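Local structure of carboxylesterase YbfK (Bacillus subtilis, 4CCY) at residues I152-A155 with E156-S160; A245-Q249 with Q250-E254; K269-G272 with H273-L277. The protein hydrolyses carboxylic esters to an alcohol and a carboxylate, a carboxylesterase of the alpha/beta hydrolase superfamily. All coordinates share one frame; numbering follows the deposited sequence.

Contact 1 of 3, residues I152-A155 with E156-S160; sequences ISPA and EAFIS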
loop_
_atom_site.group_PDB
_atom_site.type_symbol
_atom_site.label_atom_id
_atom_site.label_comp_id
_atom_site.label_asym_id
_atom_site.label_seq_id
_atom_site.Cartn_x
_atom_site.Cartn_y
_atom_site.Cartn_z
ATOM N N ILE A 152 -0.433 -3.557 -6.721
ATOM C CA ILE A 152 -1.594 -2.872 -7.326
ATOM C C ILE A 152 -1.361 -1.358 -7.418
ATOM O O ILE A 152 -1.067 -0.715 -6.415
ATOM C CB ILE A 152 -2.923 -3.153 -6.555
ATOM C CG1 ILE A 152 -3.116 -4.654 -6.275
ATOM C CG2 ILE A 152 -4.131 -2.592 -7.312
ATOM C CD1 ILE A 152 -4.229 -4.961 -5.284
ATOM N N SER A 153 -1.483 -0.815 -8.630
ATOM C CA SER A 153 -1.348 0.621 -8.902
ATOM C C SER A 153 -0.132 1.234 -8.206
ATOM O O SER A 153 -0.272 2.199 -7.437
ATOM C CB SER A 153 -2.625 1.361 -8.494
ATOM O OG SER A 153 -3.748 0.780 -9.142
ATOM N N PRO A 154 1.067 0.681 -8.477
ATOM C CA PRO A 154 2.248 1.085 -7.702
ATOM C C PRO A 154 2.594 2.569 -7.889
ATOM O O PRO A 154 2.302 3.170 -8.946
ATOM C CB PRO A 154 3.360 0.163 -8.229
ATOM C CG PRO A 154 2.894 -0.271 -9.586
ATOM C CD PRO A 154 1.393 -0.327 -9.506
ATOM N N ALA A 155 3.139 3.161 -6.831
ATOM C CA ALA A 155 3.624 4.538 -6.864
ATOM C C ALA A 155 4.962 4.522 -7.615
ATOM O O ALA A 155 5.994 4.125 -7.052
ATOM C CB ALA A 155 3.797 5.071 -5.442
ATOM N N GLU A 156 4.926 4.921 -8.888
ATOM C CA GLU A 156 6.051 4.733 -9.817
ATOM C C GLU A 156 6.478 3.271 -9.874
ATOM O O GLU A 156 5.660 2.406 -10.196
ATOM C CB GLU A 156 7.224 5.664 -9.488
ATOM C CG GLU A 156 6.934 7.110 -9.838
ATOM C CD GLU A 156 8.180 7.945 -10.030
ATOM O OE1 GLU A 156 9.220 7.628 -9.413
ATOM O OE2 GLU A 156 8.111 8.926 -10.798
ATOM N N ALA A 157 7.748 3.001 -9.563
ATOM C CA ALA A 157 8.311 1.649 -9.592
ATOM C C ALA A 157 8.574 1.141 -11.010
ATOM O O ALA A 157 9.704 0.761 -11.323
ATOM C CB ALA A 157 7.443 0.665 -8.804
ATOM N N PHE A 158 7.545 1.140 -11.865
ATOM C CA PHE A 158 7.703 0.647 -13.243
ATOM C C PHE A 158 7.797 1.728 -14.314
ATOM O O PHE A 158 8.307 1.468 -15.401
ATOM C CB PHE A 158 6.605 -0.369 -13.580
ATOM C CG PHE A 158 6.642 -1.568 -12.697
ATOM C CD1 PHE A 158 7.510 -2.617 -12.976
ATOM C CD2 PHE A 158 5.857 -1.622 -11.543
ATOM C CE1 PHE A 158 7.571 -3.725 -12.141
ATOM C CE2 PHE A 158 5.919 -2.724 -10.705
ATOM C CZ PHE A 158 6.775 -3.771 -10.999
ATOM N N ILE A 159 7.302 2.926 -13.998
ATOM C CA ILE A 159 7.373 4.077 -14.889
ATOM C C ILE A 159 7.297 5.376 -14.058
ATOM O O ILE A 159 6.852 5.349 -12.905
ATOM C CB ILE A 159 6.267 3.998 -15.981
ATOM C CG1 ILE A 159 6.709 4.681 -17.283
ATOM C CG2 ILE A 159 4.931 4.524 -15.486
ATOM C CD1 ILE A 159 7.634 3.827 -18.128
ATOM N N SER A 160 7.771 6.488 -14.630
ATOM C CA SER A 160 7.766 7.810 -13.972
ATOM C C SER A 160 6.364 8.395 -13.834
ATOM O O SER A 160 5.510 8.160 -14.692
ATOM C CB SER A 160 8.601 8.806 -14.780
ATOM O OG SER A 160 9.943 8.387 -14.857
#
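The ring of Phe158 meets Pro154 at its edge: CG of the proline lies near the ring plane, 3.8 Å from Phe158 CD2, and the two side chains cross at about a right angle. The first torsion of Phe158 sets up this touch: its ring lies beside the backbone N, anti to the carbonyl carbon (chi1 -61°), which turns CD2 and CE2 back toward the proline four residues earlier. Val136, Leu238, Ala252 and Ala256 also touch the Phe158 side chain. Next to this contact, Pro154 CB approaches the methyl CB of Ala157 at 4.2 Å, so the proline meets Ala157 through CB and Phe158 through CG.

No hydrogen bond joins 152-155 to 156-160; apolar contacts join them, and bonds to other parts of the fold, such as Ala155 O to Ser133 OG, hold the backbone. Glu156 takes a positive phi of 54°, and Ala157 follows with another, 75°, as the centre of a classic gamma turn, closed by a weak bond from Phe158 N to Glu156 O at 2.8 Å. The carboxylate of Glu156 points out of the contact, where OE2 accepts a hydrogen bond from the backbone N of Phe161. The side chain of Ala155 comes about 4 Å from that of Ser129, the probable nucleophile.

This bend follows strand 146-152 of the central sheet and enters the short, weakly bonded strand 156-157, parallel to 222-223. Pro154 rests on Leu238 and Phe240 of strand 236-241 and on Ser133 of helix 130-141, while Phe158 reaches helix 249-259.

Contact 2 of 3, residues A245-Q249 with Q250-E254; sequences AMYHQ and QMAFE. With NA (sodium ion), chain C.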
loop_
_atom_site.group_PDB
_atom_site.type_symbol
_atom_site.label_atom_id
_atom_site.label_comp_id
_atom_site.label_asym_id
_atom_site.label_seq_id
_atom_site.Cartn_x
_atom_site.Cartn_y
_atom_site.Cartn_z
ATOM N N ALA A 245 -4.556 7.817 -13.027
ATOM C CA ALA A 245 -4.329 9.255 -13.229
ATOM C C ALA A 245 -2.867 9.689 -13.039
ATOM O O ALA A 245 -2.479 10.769 -13.476
ATOM C CB ALA A 245 -5.243 10.077 -12.319
ATOM N N MET A 246 -2.073 8.836 -12.401
ATOM C CA MET A 246 -0.738 9.202 -11.934
ATOM C C MET A 246 0.398 8.979 -12.937
ATOM O O MET A 246 1.478 9.549 -12.781
ATOM C CB MET A 246 -0.400 8.450 -10.642
ATOM C CG MET A 246 -1.379 8.654 -9.500
ATOM S SD MET A 246 -0.631 8.085 -7.949
ATOM C CE MET A 246 0.242 9.571 -7.452
ATOM N N TYR A 247 0.159 8.138 -13.944
ATOM C CA TYR A 247 1.157 7.825 -14.967
ATOM C C TYR A 247 0.533 7.107 -16.158
ATOM O O TYR A 247 -0.688 6.864 -16.178
ATOM C CB TYR A 247 2.309 6.989 -14.395
ATOM C CG TYR A 247 1.905 5.807 -13.540
ATOM C CD1 TYR A 247 1.542 4.591 -14.117
ATOM C CD2 TYR A 247 1.910 5.897 -12.158
ATOM C CE1 TYR A 247 1.202 3.501 -13.343
ATOM C CE2 TYR A 247 1.550 4.814 -11.376
ATOM C CZ TYR A 247 1.198 3.619 -11.977
ATOM O OH TYR A 247 0.850 2.529 -11.204
ATOM N N HIS A 248 1.367 6.787 -17.152
ATOM C CA HIS A 248 0.919 6.013 -18.311
ATOM C C HIS A 248 1.014 4.557 -17.995
ATOM O O HIS A 248 2.072 3.936 -18.167
ATOM C CB HIS A 248 1.744 6.340 -19.555
ATOM C CG HIS A 248 1.445 7.699 -20.145
ATOM N ND1 HIS A 248 0.194 8.101 -20.437
ATOM C CD2 HIS A 248 2.284 8.743 -20.495
ATOM C CE1 HIS A 248 0.226 9.350 -20.933
ATOM N NE2 HIS A 248 1.504 9.742 -20.976
ATOM N N GLN A 249 -0.100 3.982 -17.558
ATOM C CA GLN A 249 -0.098 2.578 -17.127
ATOM C C GLN A 249 0.203 1.600 -18.266
ATOM O O GLN A 249 0.687 0.503 -18.015
ATOM C CB GLN A 249 -1.385 2.208 -16.371
ATOM C CG GLN A 249 -2.650 2.095 -17.222
ATOM C CD GLN A 249 -3.092 3.416 -17.811
ATOM O OE1 GLN A 249 -2.853 4.485 -17.244
ATOM N NE2 GLN A 249 -3.736 3.353 -18.950
ATOM N N GLN A 250 -0.056 1.997 -19.515
ATOM C CA GLN A 250 0.304 1.148 -20.657
ATOM C C GLN A 250 1.826 0.911 -20.715
ATOM O O GLN A 250 2.277 -0.235 -20.778
ATOM C CB GLN A 250 -0.225 1.720 -21.986
ATOM C CG GLN A 250 -0.048 0.792 -23.185
ATOM C CD GLN A 250 -0.727 -0.561 -23.017
ATOM O OE1 GLN A 250 -1.839 -0.665 -22.491
ATOM N NE2 GLN A 250 -0.062 -1.605 -23.479
ATOM N N MET A 251 2.600 1.995 -20.674
ATOM C CA MET A 251 4.061 1.927 -20.642
ATOM C C MET A 251 4.603 1.154 -19.428
ATOM O O MET A 251 5.563 0.417 -19.552
ATOM C CB MET A 251 4.658 3.340 -20.676
ATOM C CG MET A 251 4.414 4.098 -21.983
ATOM S SD MET A 251 5.059 5.789 -21.963
ATOM C CE MET A 251 6.821 5.518 -21.723
ATOM N N ALA A 252 4.001 1.344 -18.256
ATOM C CA ALA A 252 4.409 0.613 -17.058
ATOM C C ALA A 252 4.147 -0.883 -17.246
ATOM O O ALA A 252 5.014 -1.713 -16.960
ATOM C CB ALA A 252 3.664 1.137 -15.844
ATOM N N PHE A 253 2.953 -1.209 -17.746
ATOM C CA PHE A 253 2.578 -2.582 -18.104
ATOM C C PHE A 253 3.547 -3.227 -19.113
ATOM O O PHE A 253 4.105 -4.302 -18.848
ATOM C CB PHE A 253 1.128 -2.625 -18.616
ATOM C CG PHE A 253 0.777 -3.899 -19.329
ATOM C CD1 PHE A 253 0.418 -5.036 -18.611
ATOM C CD2 PHE A 253 0.820 -3.967 -20.728
ATOM C CE1 PHE A 253 0.103 -6.214 -19.266
ATOM C CE2 PHE A 253 0.502 -5.144 -21.391
ATOM C CZ PHE A 253 0.143 -6.271 -20.662
ATOM N N GLU A 254 3.748 -2.569 -20.256
ATOM C CA GLU A 254 4.687 -3.053 -21.272
ATOM C C GLU A 254 6.095 -3.311 -20.703
ATOM O O GLU A 254 6.678 -4.395 -20.901
ATOM C CB GLU A 254 4.751 -2.089 -22.467
ATOM C CG GLU A 254 3.525 -2.159 -23.367
ATOM C CD GLU A 254 3.691 -1.388 -24.665
ATOM O OE1 GLU A 254 4.839 -1.249 -25.148
ATOM O OE2 GLU A 254 2.669 -0.929 -25.218
HETATM NA NA NA C . -3.113 6.776 -17.224
HETATM O O HOH W 1 -2.102 6.907 -19.543
HETATM O O HOH W 2 -5.253 6.539 -18.369
HETATM O O HOH W 3 -2.702 9.402 -17.266
#
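Gln249 has two polar roles here: its carbonyl O accepts a hydrogen bond from Phe253 N at 2.9 Å, with the donor tilted from the carbonyl plane, and its side chain binds a sodium ion. Gln249 OE1 makes the shortest of the sodium bonds given, 2.3 Å, and the backbone O of Tyr247 binds the sodium at 2.6 Å. Three waters and the backbone O of Glu244 complete the site. The amide reaches the metal because Gln249 CG sits between its backbone N and carbonyl carbon (chi1 72°) and the chain bends again at chi2, curling OE1 back toward the loop, to the side of the Tyr247 carbonyl. One of the sodium waters also lies in the plane of the His248 imidazole, at its edge, 2.7 Å from ND1, so the histidine is a second-shell partner of the metal.

A second helical i to i+4 bond joins the segments: Ala252 N reaches His248 O at 3.2 Å with the donor in the carbonyl plane. His248 is the N-cap of helix 249-259, which follows the loop after strand 236-241. That loop carries Glu244, the probable acid of the charge relay, and the ion joins two carbonyls of that loop, those of Glu244 and Tyr247, to the side chain of the first helical residue. Gln250 NE2 reaches one turn along the helix to bond weakly to Glu254 OE2.

Farther out the contacts are a sulfur-aromatic approach and apolar packing. The Met251 sulfur lies 4.1 Å from His248 CB and stands obliquely to the imidazole. Ala252 CB meets Tyr247 CE1 at 4.2 Å, also obliquely, and beyond it the Tyr247 hydroxyl is hydrogen-bonded to the carbonyl O of Pro154.

Contact 3 of 3, residues K269-G272 with H273-L277; sequences KNAG and HLLSL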
loop_
_atom_site.group_PDB
_atom_site.type_symbol
_atom_site.label_atom_id
_atom_site.label_comp_id
_atom_site.label_asym_id
_atom_site.label_seq_id
_atom_site.Cartn_x
_atom_site.Cartn_y
_atom_site.Cartn_z
ATOM N N LYS A 269 -10.307 -2.896 -16.637
ATOM C CA LYS A 269 -11.295 -1.963 -17.167
ATOM C C LYS A 269 -12.128 -1.338 -16.074
ATOM O O LYS A 269 -12.409 -1.969 -15.053
ATOM C CB LYS A 269 -12.248 -2.671 -18.123
ATOM C CG LYS A 269 -11.777 -2.723 -19.556
ATOM C CD LYS A 269 -12.795 -3.457 -20.422
ATOM C CE LYS A 269 -13.647 -2.494 -21.228
ATOM N NZ LYS A 269 -14.156 -3.140 -22.473
ATOM N N ASN A 270 -12.528 -0.093 -16.323
ATOM C CA ASN A 270 -13.487 0.634 -15.488
ATOM C C ASN A 270 -12.951 0.848 -14.088
ATOM O O ASN A 270 -13.682 0.744 -13.093
ATOM C CB ASN A 270 -14.859 -0.067 -15.470
ATOM C CG ASN A 270 -15.475 -0.191 -16.861
ATOM O OD1 ASN A 270 -15.464 0.751 -17.644
ATOM N ND2 ASN A 270 -16.030 -1.358 -17.161
ATOM N N ALA A 271 -11.655 1.121 -14.014
ATOM C CA ALA A 271 -11.042 1.470 -12.747
ATOM C C ALA A 271 -9.904 2.434 -12.971
ATOM O O ALA A 271 -9.290 2.445 -14.035
ATOM C CB ALA A 271 -10.551 0.225 -12.033
ATOM N N GLY A 272 -9.646 3.259 -11.962
ATOM C CA GLY A 272 -8.462 4.115 -11.954
ATOM C C GLY A 272 -7.385 3.583 -11.030
ATOM O O GLY A 272 -7.157 2.370 -10.946
ATOM N N HIS A 273 -6.730 4.509 -10.336
ATOM C CA HIS A 273 -5.678 4.218 -9.362
ATOM C C HIS A 273 -6.125 3.335 -8.229
ATOM O O HIS A 273 -5.397 2.416 -7.824
ATOM C CB HIS A 273 -5.153 5.536 -8.785
ATOM C CG HIS A 273 -3.903 5.386 -7.945
ATOM N ND1 HIS A 273 -2.726 4.987 -8.465
ATOM C CD2 HIS A 273 -3.677 5.605 -6.577
ATOM C CE1 HIS A 273 -1.790 4.944 -7.487
ATOM N NE2 HIS A 273 -2.370 5.320 -6.335
ATOM N N LEU A 274 -7.324 3.604 -7.702
ATOM C CA LEU A 274 -7.791 2.971 -6.468
ATOM C C LEU A 274 -8.476 1.627 -6.728
ATOM O O LEU A 274 -9.611 1.388 -6.309
ATOM C CB LEU A 274 -8.706 3.931 -5.702
ATOM C CG LEU A 274 -8.064 5.248 -5.251
ATOM C CD1 LEU A 274 -9.083 6.076 -4.496
ATOM C CD2 LEU A 274 -6.803 5.033 -4.410
ATOM N N LEU A 275 -7.738 0.742 -7.390
ATOM C CA LEU A 275 -8.284 -0.476 -7.976
ATOM C C LEU A 275 -8.903 -1.443 -6.963
ATOM O O LEU A 275 -9.941 -2.054 -7.247
ATOM C CB LEU A 275 -7.208 -1.169 -8.829
ATOM C CG LEU A 275 -7.470 -2.453 -9.628
ATOM C CD1 LEU A 275 -8.827 -2.451 -10.334
ATOM C CD2 LEU A 275 -6.334 -2.664 -10.635
ATOM N N SER A 276 -8.288 -1.588 -5.794
ATOM C CA SER A 276 -8.827 -2.507 -4.793
ATOM C C SER A 276 -10.136 -1.984 -4.187
ATOM O O SER A 276 -10.947 -2.770 -3.680
ATOM C CB SER A 276 -7.802 -2.791 -3.698
ATOM O OG SER A 276 -7.418 -1.587 -3.062
ATOM N N LEU A 277 -10.333 -0.663 -4.240
ATOM C CA LEU A 277 -11.552 -0.036 -3.727
ATOM C C LEU A 277 -12.660 0.052 -4.779
ATOM O O LEU A 277 -13.842 -0.094 -4.452
ATOM C CB LEU A 277 -11.263 1.358 -3.154
ATOM C CG LEU A 277 -10.551 1.456 -1.794
ATOM C CD1 LEU A 277 -9.951 2.841 -1.618
ATOM C CD2 LEU A 277 -11.473 1.104 -0.624
#
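Leu275 turns its CG trans to the backbone N (chi1 -178°), and this carries CD1 back onto the methyl CB of Ala271, four residues earlier, at 3.6 Å. His273 has a similar first torsion (chi1 -170°) but sends its imidazole the other way, clear of 269-272, with only CB near the backbone carbon of Gly272. The chain between the two is tightly wound. Leu274 is the centre of an inverse gamma turn, in which Leu275 N makes a weak bond to His273 O at 2.9 Å, and the same leucine then serves as N-cap of helix 275-278.

No hydrogen bond crosses from 269-272 to 273-277, so the methyl-to-methyl touch is the side-chain link between them. Other residues fix the polar groups: Gly272 N is bonded to Glu278 OE1, and His273 O accepts a bond from the hydroxyl of Ser153. The imidazole is gripped at both nitrogens, ND1 by Glu244 OE1 and NE2 by Ser129 OG, which fixes its rotation and aligns it between the two.

The position of the triad histidine, on the loop after the last strand of the sheet (264-268), is typical of alpha/beta hydrolases. The Ser129, His273 and Glu244 geometry is that of a catalytic triad, consistent with these three residues forming the charge relay.

The three contacts come in order along the chain, each at or just beyond the end of a neighbouring strand: contact 1 after 146-152, contact 2 after 236-241, contact 3 after 264-268. These strands lie side by side and parallel in the central sheet. The centres of contacts 1 and 2 are about 8 Å apart, those of 2 and 3 about 13 Å, and those of 1 and 3 about 14 Å. All three meet: Ile159 CG2 packs on Ala252, Ile152 CG2 on Leu275, and the Met246 sulfur on the ring of His273. They lie beside the probable charge relay: contact 1 against Ser129, contact 2 just after the acid, contact 3 supplying the histidine.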